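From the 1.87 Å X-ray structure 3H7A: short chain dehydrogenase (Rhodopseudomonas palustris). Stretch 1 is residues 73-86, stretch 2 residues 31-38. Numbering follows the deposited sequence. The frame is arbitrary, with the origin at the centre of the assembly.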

ATOM      1  N   ALA B  73      26.686 -21.259  10.786  1.00 24.85           N
ATOM      2  CA  ALA B  73      27.335 -22.556  10.628  1.00 27.32           C
ATOM      3  C   ALA B  73      26.546 -23.450   9.696  1.00 25.78           C
ATOM      4  O   ALA B  73      27.136 -24.184   8.916  1.00 29.46           O
ATOM      5  CB  ALA B  73      27.548 -23.243  11.985  1.00 27.83           C
ATOM      6  N   PHE B  74      25.219 -23.377   9.781  1.00 23.44           N
ATOM      7  CA  PHE B  74      24.319 -24.093   8.862  1.00 26.09           C
ATOM      8  C   PHE B  74      24.530 -23.690   7.379  1.00 30.07           C
ATOM      9  O   PHE B  74      24.598 -24.548   6.487  1.00 26.56           O
ATOM     10  CB  PHE B  74      22.868 -23.858   9.320  1.00 25.10           C
ATOM     11  CG  PHE B  74      21.812 -24.538   8.479  1.00 26.85           C
ATOM     12  CD1 PHE B  74      21.424 -25.854   8.749  1.00 25.62           C
ATOM     13  CD2 PHE B  74      21.153 -23.843   7.460  1.00 23.23           C
ATOM     14  CE1 PHE B  74      20.429 -26.465   7.998  1.00 30.67           C
ATOM     15  CE2 PHE B  74      20.163 -24.453   6.699  1.00 29.43           C
ATOM     16  CZ  PHE B  74      19.795 -25.763   6.971  1.00 29.64           C
ATOM     17  N   LEU B  75      24.650 -22.386   7.132  1.00 26.88           N
ATOM     18  CA  LEU B  75      24.808 -21.863   5.780  1.00 26.51           C
ATOM     19  C   LEU B  75      26.202 -22.088   5.226  1.00 28.17           C
ATOM     20  O   LEU B  75      26.347 -22.455   4.057  1.00 28.80           O
ATOM     21  CB  LEU B  75      24.431 -20.378   5.730  1.00 28.90           C
ATOM     22  CG  LEU B  75      22.946 -20.086   5.989  1.00 23.12           C
ATOM     23  CD1 LEU B  75      22.679 -18.606   6.135  1.00 22.34           C
ATOM     24  CD2 LEU B  75      22.092 -20.680   4.898  1.00 15.75           C
ATOM     25  N   ASN B  76      27.219 -21.863   6.060  1.00 30.45           N
ATOM     26  CA  ASN B  76      28.599 -22.190   5.713  1.00 27.42           C
ATOM     27  C   ASN B  76      28.758 -23.673   5.364  1.00 27.47           C
ATOM     28  O   ASN B  76      29.428 -24.008   4.385  1.00 34.36           O
ATOM     29  CB  ASN B  76      29.542 -21.837   6.859  1.00 21.21           C
ATOM     30  CG  ASN B  76      29.855 -20.361   6.934  1.00 31.68           C
ATOM     31  OD1 ASN B  76      29.607 -19.607   5.992  1.00 30.16           O
ATOM     32  ND2 ASN B  76      30.411 -19.935   8.067  1.00 31.89           N
ATOM     33  N   ALA B  77      28.135 -24.546   6.159  1.00 29.80           N
ATOM     34  CA  ALA B  77      28.105 -25.991   5.893  1.00 27.22           C
ATOM     35  C   ALA B  77      27.460 -26.320   4.555  1.00 29.48           C
ATOM     36  O   ALA B  77      27.991 -27.144   3.800  1.00 26.73           O
ATOM     37  CB  ALA B  77      27.399 -26.731   7.021  1.00 25.68           C
ATOM     38  N   ALA B  78      26.333 -25.664   4.255  1.00 22.86           N
ATOM     39  CA  ALA B  78      25.626 -25.880   2.991  1.00 25.07           C
ATOM     40  C   ALA B  78      26.481 -25.449   1.822  1.00 21.42           C
ATOM     41  O   ALA B  78      26.651 -26.213   0.878  1.00 19.77           O
ATOM     42  CB  ALA B  78      24.262 -25.176   2.960  1.00 21.28           C
ATOM     43  N   ASP B  79      27.068 -24.257   1.906  1.00 20.42           N
ATOM     44  CA  ASP B  79      27.926 -23.766   0.835  1.00 25.59           C
ATOM     45  C   ASP B  79      29.206 -24.603   0.639  1.00 29.13           C
ATOM     46  O   ASP B  79      29.710 -24.720  -0.483  1.00 28.82           O
ATOM     47  CB  ASP B  79      28.293 -22.294   1.055  1.00 24.56           C
ATOM     48  CG  ASP B  79      28.896 -21.670  -0.182  1.00 24.56           C
ATOM     49  OD1 ASP B  79      28.205 -21.596  -1.219  1.00 29.48           O
ATOM     50  OD2 ASP B  79      30.066 -21.257  -0.128  1.00 33.52           O
ATOM     51  N   ALA B  80      29.723 -25.174   1.728  1.00 31.02           N
ATOM     52  CA  ALA B  80      30.940 -25.988   1.673  1.00 29.40           C
ATOM     53  C   ALA B  80      30.662 -27.296   0.934  1.00 31.08           C
ATOM     54  O   ALA B  80      31.504 -27.774   0.180  1.00 35.24           O
ATOM     55  CB  ALA B  80      31.482 -26.255   3.080  1.00 23.79           C
ATOM     56  N   HIS B  81      29.459 -27.836   1.134  1.00 25.44           N
ATOM     57  CA  HIS B  81      28.985 -29.050   0.456  1.00 25.11           C
ATOM     58  C   HIS B  81      28.934 -28.900  -1.075  1.00 29.36           C
ATOM     59  O   HIS B  81      29.518 -29.709  -1.820  1.00 29.95           O
ATOM     60  CB  HIS B  81      27.611 -29.386   1.005  1.00 21.47           C
ATOM     61  CG  HIS B  81      27.075 -30.708   0.570  1.00 22.90           C
ATOM     62  ND1 HIS B  81      27.079 -31.814   1.392  1.00 30.73           N
ATOM     63  CD2 HIS B  81      26.465 -31.093  -0.575  1.00 27.84           C
ATOM     64  CE1 HIS B  81      26.495 -32.825   0.773  1.00 24.95           C
ATOM     65  NE2 HIS B  81      26.126 -32.418  -0.429  1.00 25.52           N
ATOM     66  N   ALA B  82      28.236 -27.855  -1.521  1.00 26.84           N
ATOM     67  CA  ALA B  82      28.111 -27.453  -2.918  1.00 21.77           C
ATOM     68  C   ALA B  82      27.636 -25.999  -2.878  1.00 25.94           C
ATOM     69  O   ALA B  82      26.971 -25.607  -1.910  1.00 28.68           O
ATOM     70  CB  ALA B  82      27.082 -28.328  -3.616  1.00 23.34           C
ATOM     71  N   PRO B  83      27.984 -25.188  -3.900  1.00 29.28           N
ATOM     72  CA  PRO B  83      27.588 -23.779  -3.927  1.00 23.48           C
ATOM     73  C   PRO B  83      26.137 -23.536  -3.506  1.00 24.56           C
ATOM     74  O   PRO B  83      25.211 -24.134  -4.062  1.00 24.38           O
ATOM     75  CB  PRO B  83      27.788 -23.398  -5.391  1.00 27.89           C
ATOM     76  CG  PRO B  83      28.934 -24.238  -5.820  1.00 27.74           C
ATOM     77  CD  PRO B  83      28.774 -25.542  -5.099  1.00 27.76           C
ATOM     78  N   LEU B  84      25.967 -22.703  -2.483  1.00 22.85           N
ATOM     79  CA  LEU B  84      24.654 -22.318  -2.000  1.00 24.57           C
ATOM     80  C   LEU B  84      23.956 -21.442  -3.042  1.00 27.35           C
ATOM     81  O   LEU B  84      24.407 -20.327  -3.328  1.00 22.90           O
ATOM     82  CB  LEU B  84      24.778 -21.582  -0.656  1.00 22.62           C
ATOM     83  CG  LEU B  84      23.467 -21.101  -0.024  1.00 21.53           C
ATOM     84  CD1 LEU B  84      22.586 -22.240   0.397  1.00 15.90           C
ATOM     85  CD2 LEU B  84      23.782 -20.237   1.160  1.00 17.88           C
ATOM     86  N   GLU B  85      22.866 -21.957  -3.612  1.00 21.93           N
ATOM     87  CA  GLU B  85      22.137 -21.248  -4.681  1.00 29.29           C
ATOM     88  C   GLU B  85      20.777 -20.670  -4.315  1.00 28.05           C
ATOM     89  O   GLU B  85      20.327 -19.710  -4.938  1.00 31.03           O
ATOM     90  CB  GLU B  85      22.003 -22.119  -5.922  1.00 29.59           C
ATOM     91  CG  GLU B  85      23.125 -21.825  -6.873  1.00 41.40           C
ATOM     92  CD  GLU B  85      23.250 -22.808  -7.991  1.00 43.57           C
ATOM     93  OE1 GLU B  85      22.208 -23.340  -8.442  1.00 35.37           O
ATOM     94  OE2 GLU B  85      24.408 -23.034  -8.422  1.00 40.18           O
ATOM     95  N   VAL B  86      20.115 -21.277  -3.334  1.00 29.59           N
ATOM     96  CA  VAL B  86      18.807 -20.815  -2.877  1.00 26.58           C
ATOM     97  C   VAL B  86      18.748 -20.933  -1.359  1.00 26.03           C
ATOM     98  O   VAL B  86      19.093 -21.973  -0.824  1.00 26.61           O
ATOM     99  CB  VAL B  86      17.655 -21.642  -3.511  1.00 25.27           C
ATOM    100  CG1 VAL B  86      16.272 -21.117  -3.079  1.00 21.06           C
ATOM    101  CG2 VAL B  86      17.744 -21.638  -5.023  1.00 18.34           C
TER
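Stretch 2 31-38: GFTVFAGR

How does stretch 2 run against stretch 1? Residues 33-38 form a strand, nearly antiparallel to helix 73-81: the axes make 166° and approach to 9.4 Å. Ala78 and Phe35 set the register, their CA atoms 6.3 Å apart. No direct hydrogen bond joins the stretches; packing does most of the work.

What does Phe35 do at the centre? Its CA-to-CB bond points toward the helix, and chi1 of -88° with chi2 of 64° lays one ring face on Ala78, whose CA sits 3.7 Å from the ring centroid, almost on the normal. Ala78 CB lies 3.7 Å from Phe35 CG. So small a side chain lets the ring lie this close to the helix backbone.

How do the helix's aromatic residues reach the strand? Phe74 starts sideways, but its t rotamer brings CZ to 3.3 Å from Phe35 O. Gly37 leaves room there: an ideal CB would be 3.1 Å from Phe74 CE1. His81, also t, offers a ring face to the edge of Phe35, with His81 CG 3.7 Å from Phe35 CE1.

Where does polarity enter? One water bridges His81 NE2 (2.6 Å) and Thr33 OG1 (2.9 Å). Beyond the helix, Glu85 OE1 meets the edge of Phe32, 3.5 Å from CE1 of that m-rotamer ring.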

ATOM      1  N   GLY B  31      16.656 -31.612  -8.210  1.00 31.80           N
ATOM      2  CA  GLY B  31      18.074 -31.933  -8.326  1.00 25.50           C
ATOM      3  C   GLY B  31      19.032 -31.193  -7.420  1.00 29.90           C
ATOM      4  O   GLY B  31      20.241 -31.314  -7.580  1.00 31.05           O
ATOM      5  N   PHE B  32      18.522 -30.428  -6.459  1.00 29.37           N
ATOM      6  CA  PHE B  32      19.410 -29.748  -5.519  1.00 26.69           C
ATOM      7  C   PHE B  32      19.675 -30.646  -4.313  1.00 28.57           C
ATOM      8  O   PHE B  32      18.849 -31.499  -3.990  1.00 25.48           O
ATOM      9  CB  PHE B  32      18.781 -28.457  -5.015  1.00 26.17           C
ATOM     10  CG  PHE B  32      18.715 -27.353  -6.030  1.00 22.55           C
ATOM     11  CD1 PHE B  32      19.794 -26.485  -6.206  1.00 24.14           C
ATOM     12  CD2 PHE B  32      17.557 -27.138  -6.764  1.00 21.70           C
ATOM     13  CE1 PHE B  32      19.727 -25.435  -7.123  1.00 25.63           C
ATOM     14  CE2 PHE B  32      17.473 -26.089  -7.697  1.00 25.57           C
ATOM     15  CZ  PHE B  32      18.559 -25.233  -7.867  1.00 26.16           C
ATOM     16  N   THR B  33      20.813 -30.459  -3.636  1.00 20.88           N
ATOM     17  CA  THR B  33      20.946 -31.038  -2.306  1.00 25.35           C
ATOM     18  C   THR B  33      20.304 -30.075  -1.321  1.00 23.52           C
ATOM     19  O   THR B  33      20.678 -28.920  -1.247  1.00 27.28           O
ATOM     20  CB  THR B  33      22.407 -31.304  -1.891  1.00 24.95           C
ATOM     21  OG1 THR B  33      22.993 -32.263  -2.780  1.00 27.40           O
ATOM     22  CG2 THR B  33      22.477 -31.842  -0.462  1.00 15.04           C
ATOM     23  N   VAL B  34      19.337 -30.552  -0.560  1.00 28.67           N
ATOM     24  CA  VAL B  34      18.679 -29.689   0.400  1.00 26.77           C
ATOM     25  C   VAL B  34      19.327 -29.841   1.769  1.00 25.37           C
ATOM     26  O   VAL B  34      19.530 -30.944   2.247  1.00 28.04           O
ATOM     27  CB  VAL B  34      17.149 -29.945   0.429  1.00 26.77           C
ATOM     28  CG1 VAL B  34      16.469 -29.159   1.570  1.00 28.32           C
ATOM     29  CG2 VAL B  34      16.532 -29.583  -0.931  1.00 28.07           C
ATOM     30  N   PHE B  35      19.707 -28.715   2.352  1.00 23.69           N
ATOM     31  CA  PHE B  35      20.057 -28.625   3.753  1.00 22.81           C
ATOM     32  C   PHE B  35      18.808 -28.195   4.485  1.00 29.06           C
ATOM     33  O   PHE B  35      18.320 -27.085   4.303  1.00 32.99           O
ATOM     34  CB  PHE B  35      21.228 -27.644   3.961  1.00 24.91           C
ATOM     35  CG  PHE B  35      22.573 -28.308   3.841  1.00 23.82           C
ATOM     36  CD1 PHE B  35      22.981 -28.872   2.625  1.00 30.14           C
ATOM     37  CD2 PHE B  35      23.407 -28.435   4.953  1.00 31.25           C
ATOM     38  CE1 PHE B  35      24.200 -29.533   2.510  1.00 16.24           C
ATOM     39  CE2 PHE B  35      24.640 -29.087   4.849  1.00 29.08           C
ATOM     40  CZ  PHE B  35      25.035 -29.631   3.624  1.00 27.91           C
ATOM     41  N   ALA B  36      18.276 -29.102   5.288  1.00 24.12           N
ATOM     42  CA  ALA B  36      17.018 -28.886   5.952  1.00 23.92           C
ATOM     43  C   ALA B  36      17.291 -28.703   7.425  1.00 24.90           C
ATOM     44  O   ALA B  36      17.970 -29.524   8.042  1.00 26.19           O
ATOM     45  CB  ALA B  36      16.108 -30.085   5.715  1.00 20.14           C
ATOM     46  N   GLY B  37      16.778 -27.619   7.995  1.00 28.98           N
ATOM     47  CA  GLY B  37      16.934 -27.363   9.419  1.00 21.31           C
ATOM     48  C   GLY B  37      15.611 -27.187  10.139  1.00 28.92           C
ATOM     49  O   GLY B  37      14.697 -26.546   9.623  1.00 27.91           O
ATOM     50  N   ARG B  38      15.496 -27.801  11.313  1.00 28.19           N
ATOM     51  CA  ARG B  38      14.405 -27.530  12.252  1.00 31.21           C
ATOM     52  C   ARG B  38      14.994 -27.651  13.654  1.00 34.89           C
ATOM     53  O   ARG B  38      16.109 -28.147  13.791  1.00 34.96           O
ATOM     54  CB  ARG B  38      13.227 -28.488  12.033  1.00 30.84           C
ATOM     55  CG  ARG B  38      13.477 -29.917  12.460  1.00 31.70           C
ATOM     56  CD  ARG B  38      12.269 -30.796  12.222  1.00 32.32           C
ATOM     57  NE  ARG B  38      11.182 -30.542  13.162  1.00 40.04           N
ATOM     58  CZ  ARG B  38       9.971 -31.088  13.069  1.00 45.51           C
ATOM     59  NH1 ARG B  38       9.672 -31.912  12.072  1.00 38.82           N
ATOM     60  NH2 ARG B  38       9.054 -30.806  13.973  1.00 45.08           N
TER
HETATM   61  O   HOH W   1      24.971 -34.200  -2.006  1.00 26.30           O